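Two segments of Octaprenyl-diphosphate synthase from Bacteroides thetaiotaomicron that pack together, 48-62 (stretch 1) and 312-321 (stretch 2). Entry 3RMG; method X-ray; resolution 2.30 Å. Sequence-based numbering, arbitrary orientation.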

# COMPACT_ATOMS: atom_id res chain seq x y z
N LYS A 48 -3.61 -22.88 -7.64
CA LYS A 48 -2.25 -23.24 -8.02
C LYS A 48 -1.26 -22.09 -7.79
O LYS A 48 -1.54 -20.93 -8.11
CB LYS A 48 -2.19 -23.71 -9.48
CG LYS A 48 -2.65 -25.16 -9.66
CD LYS A 48 -2.27 -25.71 -11.03
CE LYS A 48 -2.44 -27.23 -11.07
NZ LYS A 48 -2.17 -27.80 -12.43
N MET A 49 -0.11 -22.42 -7.21
CA MET A 49 0.87 -21.42 -6.84
C MET A 49 1.91 -21.25 -7.94
O MET A 49 3.08 -21.56 -7.74
CB MET A 49 1.56 -21.82 -5.54
CG MET A 49 0.62 -21.87 -4.34
SD MET A 49 0.90 -23.33 -3.34
CE MET A 49 0.53 -24.63 -4.53
N MET A 50 1.47 -20.77 -9.09
CA MET A 50 2.33 -20.65 -10.25
C MET A 50 3.61 -19.86 -9.96
O MET A 50 4.71 -20.25 -10.37
CB MET A 50 1.55 -20.01 -11.40
CG MET A 50 1.64 -20.78 -12.70
SD MET A 50 1.04 -22.48 -12.51
CE MET A 50 -0.63 -22.18 -11.93
N ARG A 51 3.48 -18.75 -9.24
CA ARG A 51 4.64 -17.89 -8.97
C ARG A 51 5.54 -18.41 -7.85
O ARG A 51 6.76 -18.41 -7.99
CB ARG A 51 4.21 -16.44 -8.71
CG ARG A 51 3.66 -15.73 -9.93
CD ARG A 51 2.86 -14.47 -9.54
NE ARG A 51 2.07 -14.00 -10.67
CZ ARG A 51 0.78 -14.25 -10.85
NH1 ARG A 51 0.10 -14.93 -9.94
NH2 ARG A 51 0.16 -13.78 -11.92
N PRO A 52 4.95 -18.84 -6.72
CA PRO A 52 5.76 -19.47 -5.68
C PRO A 52 6.55 -20.67 -6.19
O PRO A 52 7.72 -20.84 -5.82
CB PRO A 52 4.72 -19.88 -4.64
CG PRO A 52 3.69 -18.83 -4.76
CD PRO A 52 3.58 -18.60 -6.26
N ILE A 53 5.95 -21.49 -7.04
CA ILE A 53 6.71 -22.61 -7.61
C ILE A 53 7.91 -22.10 -8.42
O ILE A 53 9.00 -22.66 -8.37
CB ILE A 53 5.82 -23.53 -8.45
CG1 ILE A 53 4.96 -24.41 -7.54
CG2 ILE A 53 6.67 -24.40 -9.34
CD1 ILE A 53 3.75 -25.02 -8.25
N LEU A 54 7.71 -21.02 -9.17
CA LEU A 54 8.82 -20.42 -9.91
C LEU A 54 9.94 -19.95 -8.96
O LEU A 54 11.12 -20.18 -9.22
CB LEU A 54 8.33 -19.25 -10.76
CG LEU A 54 9.35 -18.66 -11.72
CD1 LEU A 54 9.88 -19.78 -12.61
CD2 LEU A 54 8.74 -17.54 -12.56
N VAL A 55 9.58 -19.27 -7.88
CA VAL A 55 10.59 -18.75 -6.96
C VAL A 55 11.44 -19.91 -6.42
O VAL A 55 12.66 -19.82 -6.39
CB VAL A 55 9.95 -18.01 -5.77
CG1 VAL A 55 11.03 -17.62 -4.75
CG2 VAL A 55 9.15 -16.78 -6.24
N LEU A 56 10.77 -20.99 -6.01
CA LEU A 56 11.45 -22.13 -5.44
C LEU A 56 12.34 -22.82 -6.47
O LEU A 56 13.51 -23.09 -6.20
CB LEU A 56 10.46 -23.12 -4.81
CG LEU A 56 9.55 -22.46 -3.76
CD1 LEU A 56 8.54 -23.41 -3.21
CD2 LEU A 56 10.39 -21.85 -2.64
N LEU A 57 11.79 -23.10 -7.66
CA LEU A 57 12.61 -23.78 -8.68
C LEU A 57 13.86 -22.97 -9.04
O LEU A 57 14.96 -23.52 -9.09
CB LEU A 57 11.81 -24.16 -9.93
CG LEU A 57 10.71 -25.21 -9.79
CD1 LEU A 57 9.90 -25.29 -11.04
CD2 LEU A 57 11.26 -26.59 -9.45
N VAL A 58 13.70 -21.66 -9.28
CA VAL A 58 14.86 -20.82 -9.67
C VAL A 58 15.95 -20.83 -8.60
O VAL A 58 17.13 -20.90 -8.91
CB VAL A 58 14.45 -19.34 -9.98
CG1 VAL A 58 15.68 -18.40 -10.01
CG2 VAL A 58 13.73 -19.28 -11.28
N ALA A 59 15.55 -20.73 -7.34
CA ALA A 59 16.53 -20.74 -6.25
C ALA A 59 17.28 -22.06 -6.23
O ALA A 59 18.51 -22.09 -6.04
CB ALA A 59 15.86 -20.47 -4.90
N ARG A 60 16.55 -23.14 -6.47
CA ARG A 60 17.15 -24.47 -6.48
C ARG A 60 18.10 -24.67 -7.66
O ARG A 60 18.94 -25.58 -7.64
CB ARG A 60 16.08 -25.57 -6.41
CG ARG A 60 15.46 -25.73 -5.00
CD ARG A 60 16.41 -26.38 -3.99
NE ARG A 60 16.82 -27.70 -4.44
CZ ARG A 60 16.07 -28.80 -4.30
NH1 ARG A 60 14.88 -28.73 -3.69
NH2 ARG A 60 16.50 -29.97 -4.76
N LEU A 61 18.01 -23.82 -8.68
CA LEU A 61 19.06 -23.84 -9.71
C LEU A 61 20.42 -23.54 -9.10
O LEU A 61 21.43 -24.05 -9.56
CB LEU A 61 18.78 -22.84 -10.83
CG LEU A 61 17.71 -23.19 -11.86
CD1 LEU A 61 17.55 -22.03 -12.83
CD2 LEU A 61 18.08 -24.47 -12.59
N TYR A 62 20.44 -22.72 -8.05
CA TYR A 62 21.70 -22.21 -7.51
C TYR A 62 22.10 -22.79 -6.16
O TYR A 62 23.29 -22.89 -5.85
CB TYR A 62 21.63 -20.69 -7.39
CG TYR A 62 21.28 -20.05 -8.69
CD1 TYR A 62 22.14 -20.15 -9.78
CD2 TYR A 62 20.09 -19.36 -8.86
CE1 TYR A 62 21.83 -19.57 -10.99
CE2 TYR A 62 19.76 -18.79 -10.06
CZ TYR A 62 20.63 -18.90 -11.13
OH TYR A 62 20.30 -18.32 -12.34
N LEU A 312 14.85 -29.78 -15.34
CA LEU A 312 13.79 -30.58 -15.95
C LEU A 312 12.44 -30.11 -15.42
O LEU A 312 11.45 -30.01 -16.17
CB LEU A 312 14.01 -32.07 -15.64
CG LEU A 312 12.82 -33.03 -15.84
CD1 LEU A 312 12.25 -32.91 -17.22
CD2 LEU A 312 13.22 -34.48 -15.57
N ALA A 313 12.39 -29.81 -14.13
CA ALA A 313 11.17 -29.30 -13.52
C ALA A 313 10.72 -27.98 -14.16
O ALA A 313 9.53 -27.80 -14.45
CB ALA A 313 11.36 -29.15 -12.00
N LEU A 314 11.66 -27.08 -14.40
CA LEU A 314 11.38 -25.81 -15.08
C LEU A 314 10.90 -25.99 -16.53
O LEU A 314 9.96 -25.32 -16.97
CB LEU A 314 12.62 -24.91 -15.06
CG LEU A 314 12.77 -24.16 -13.75
CD1 LEU A 314 14.18 -23.66 -13.57
CD2 LEU A 314 11.74 -23.00 -13.68
N ARG A 315 11.55 -26.87 -17.28
CA ARG A 315 11.07 -27.12 -18.62
C ARG A 315 9.62 -27.63 -18.59
O ARG A 315 8.81 -27.20 -19.38
CB ARG A 315 11.98 -28.07 -19.40
CG ARG A 315 13.37 -27.49 -19.63
CD ARG A 315 14.12 -28.21 -20.74
NE ARG A 315 14.11 -29.66 -20.59
CZ ARG A 315 14.89 -30.35 -19.75
NH1 ARG A 315 14.82 -31.67 -19.72
NH2 ARG A 315 15.74 -29.72 -18.94
N THR A 316 9.31 -28.54 -17.66
CA THR A 316 7.95 -29.06 -17.52
C THR A 316 6.98 -27.97 -17.06
O THR A 316 5.87 -27.87 -17.54
CB THR A 316 7.89 -30.25 -16.52
OG1 THR A 316 8.91 -31.20 -16.83
CG2 THR A 316 6.54 -30.94 -16.59
N TYR A 317 7.40 -27.16 -16.10
CA TYR A 317 6.61 -26.00 -15.70
C TYR A 317 6.24 -25.17 -16.93
O TYR A 317 5.09 -24.80 -17.13
CB TYR A 317 7.46 -25.17 -14.76
CG TYR A 317 6.84 -23.91 -14.21
CD1 TYR A 317 6.21 -23.91 -12.96
CD2 TYR A 317 6.92 -22.71 -14.90
CE1 TYR A 317 5.66 -22.75 -12.44
CE2 TYR A 317 6.38 -21.54 -14.39
CZ TYR A 317 5.75 -21.56 -13.16
OH TYR A 317 5.22 -20.41 -12.64
N LEU A 318 7.22 -24.87 -17.78
CA LEU A 318 6.97 -23.98 -18.89
C LEU A 318 6.10 -24.65 -19.95
O LEU A 318 5.25 -24.00 -20.55
CB LEU A 318 8.29 -23.42 -19.45
CG LEU A 318 8.18 -22.31 -20.51
CD1 LEU A 318 7.03 -21.36 -20.21
CD2 LEU A 318 9.48 -21.54 -20.64
N ASP A 319 6.27 -25.96 -20.14
CA ASP A 319 5.39 -26.71 -21.04
C ASP A 319 3.95 -26.69 -20.54
O ASP A 319 3.01 -26.62 -21.33
CB ASP A 319 5.85 -28.16 -21.18
CG ASP A 319 6.99 -28.32 -22.17
OD1 ASP A 319 7.73 -29.31 -22.05
OD2 ASP A 319 7.14 -27.45 -23.05
N TYR A 320 3.79 -26.77 -19.23
CA TYR A 320 2.48 -26.84 -18.61
C TYR A 320 1.77 -25.49 -18.69
O TYR A 320 0.56 -25.43 -18.91
CB TYR A 320 2.64 -27.28 -17.16
CG TYR A 320 1.38 -27.81 -16.51
CD1 TYR A 320 1.10 -29.17 -16.50
CD2 TYR A 320 0.50 -26.94 -15.86
CE1 TYR A 320 -0.05 -29.66 -15.89
CE2 TYR A 320 -0.65 -27.42 -15.25
CZ TYR A 320 -0.92 -28.78 -15.26
OH TYR A 320 -2.05 -29.26 -14.65
N VAL A 321 2.52 -24.41 -18.50
CA VAL A 321 1.99 -23.08 -18.74
C VAL A 321 1.45 -22.99 -20.17
O VAL A 321 0.24 -22.89 -20.39
CB VAL A 321 3.07 -22.00 -18.51
CG1 VAL A 321 2.65 -20.66 -19.10
CG2 VAL A 321 3.36 -21.87 -17.02

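A helix that starts at M50 and a segment, 312-321, of a longer helix run nearly antiparallel, their directions 153° apart and their axes 10.2 Å apart at closest approach. Touching residues are at least 253 positions apart in sequence, so this is a tertiary contact of the fold. Because the directions oppose, the pairings climb one helix as they descend the other: L61 meets L314, L57 meets A313 and L314, and M50 meets Y317. The backbones come nearest at L57 and L314, whose CA atoms lie 6.8 Å apart.

The main bump is Y317. Its CA-to-CB bond points toward the first helix, and with chi1 at t the ring enters a hollow formed by M50, I53, L54 and L57, positions i, i+3, i+4 and i+7 of one helical face. This is a classic knob in a hole, with an aromatic as the knob. I53 CG2 packs 3.7 Å from Y317 CE1, while L57 CD1 is a looser neighbour, 4.4 Å from Y317 CD1. M50 SD lies 5.4 Å from the centroid of the Y317 ring, in an oblique approach.

A tyrosine this deep must place its hydroxyl somewhere. Here Y317 OH donates to M50 O over a very short 2.3 Å. Within its own helix, M50 O receives a weak bond from L54 N at 3.3 Å, and it lies at the edge of the Y317 ring, near the ring plane, where the hydroxyl can reach it. Around this polar tip the wall remains largely carbon: L54 CB sits 3.8 Å from Y317 OH.

One turn back along the second helix, the relief reverses. A313 is small, and its CA-to-CB bond points toward the first helix; L57 packs against it, with L57 CD2 3.6 Å from A313 CB. L57 thus meets the alanine while also bordering the tyrosine's hollow. Beside it, L314 starts out sideways, but its end swings nearer and spreads its two methyls along the first helix. L314 CD2 touches L54 CD1 and L57 CB, each at 3.9 Å, whereas L314 CD1 meets L61 CD1 at 3.8 Å. These are purely apolar contacts, governed by fit.

At the exposed margin is K48, one residue before the N-cap M49. Its CA-to-CB bond points toward the second helix, and its extended chain ends near Y320. K48 NZ comes within 2.7 Å of Y320 OH, but the angle is poor for a hydrogen bond and the lysine is poorly ordered. The rules to take away are a large knob with its polar tip satisfied, a small residue facing a leucine, and a branched side chain bridging successive turns.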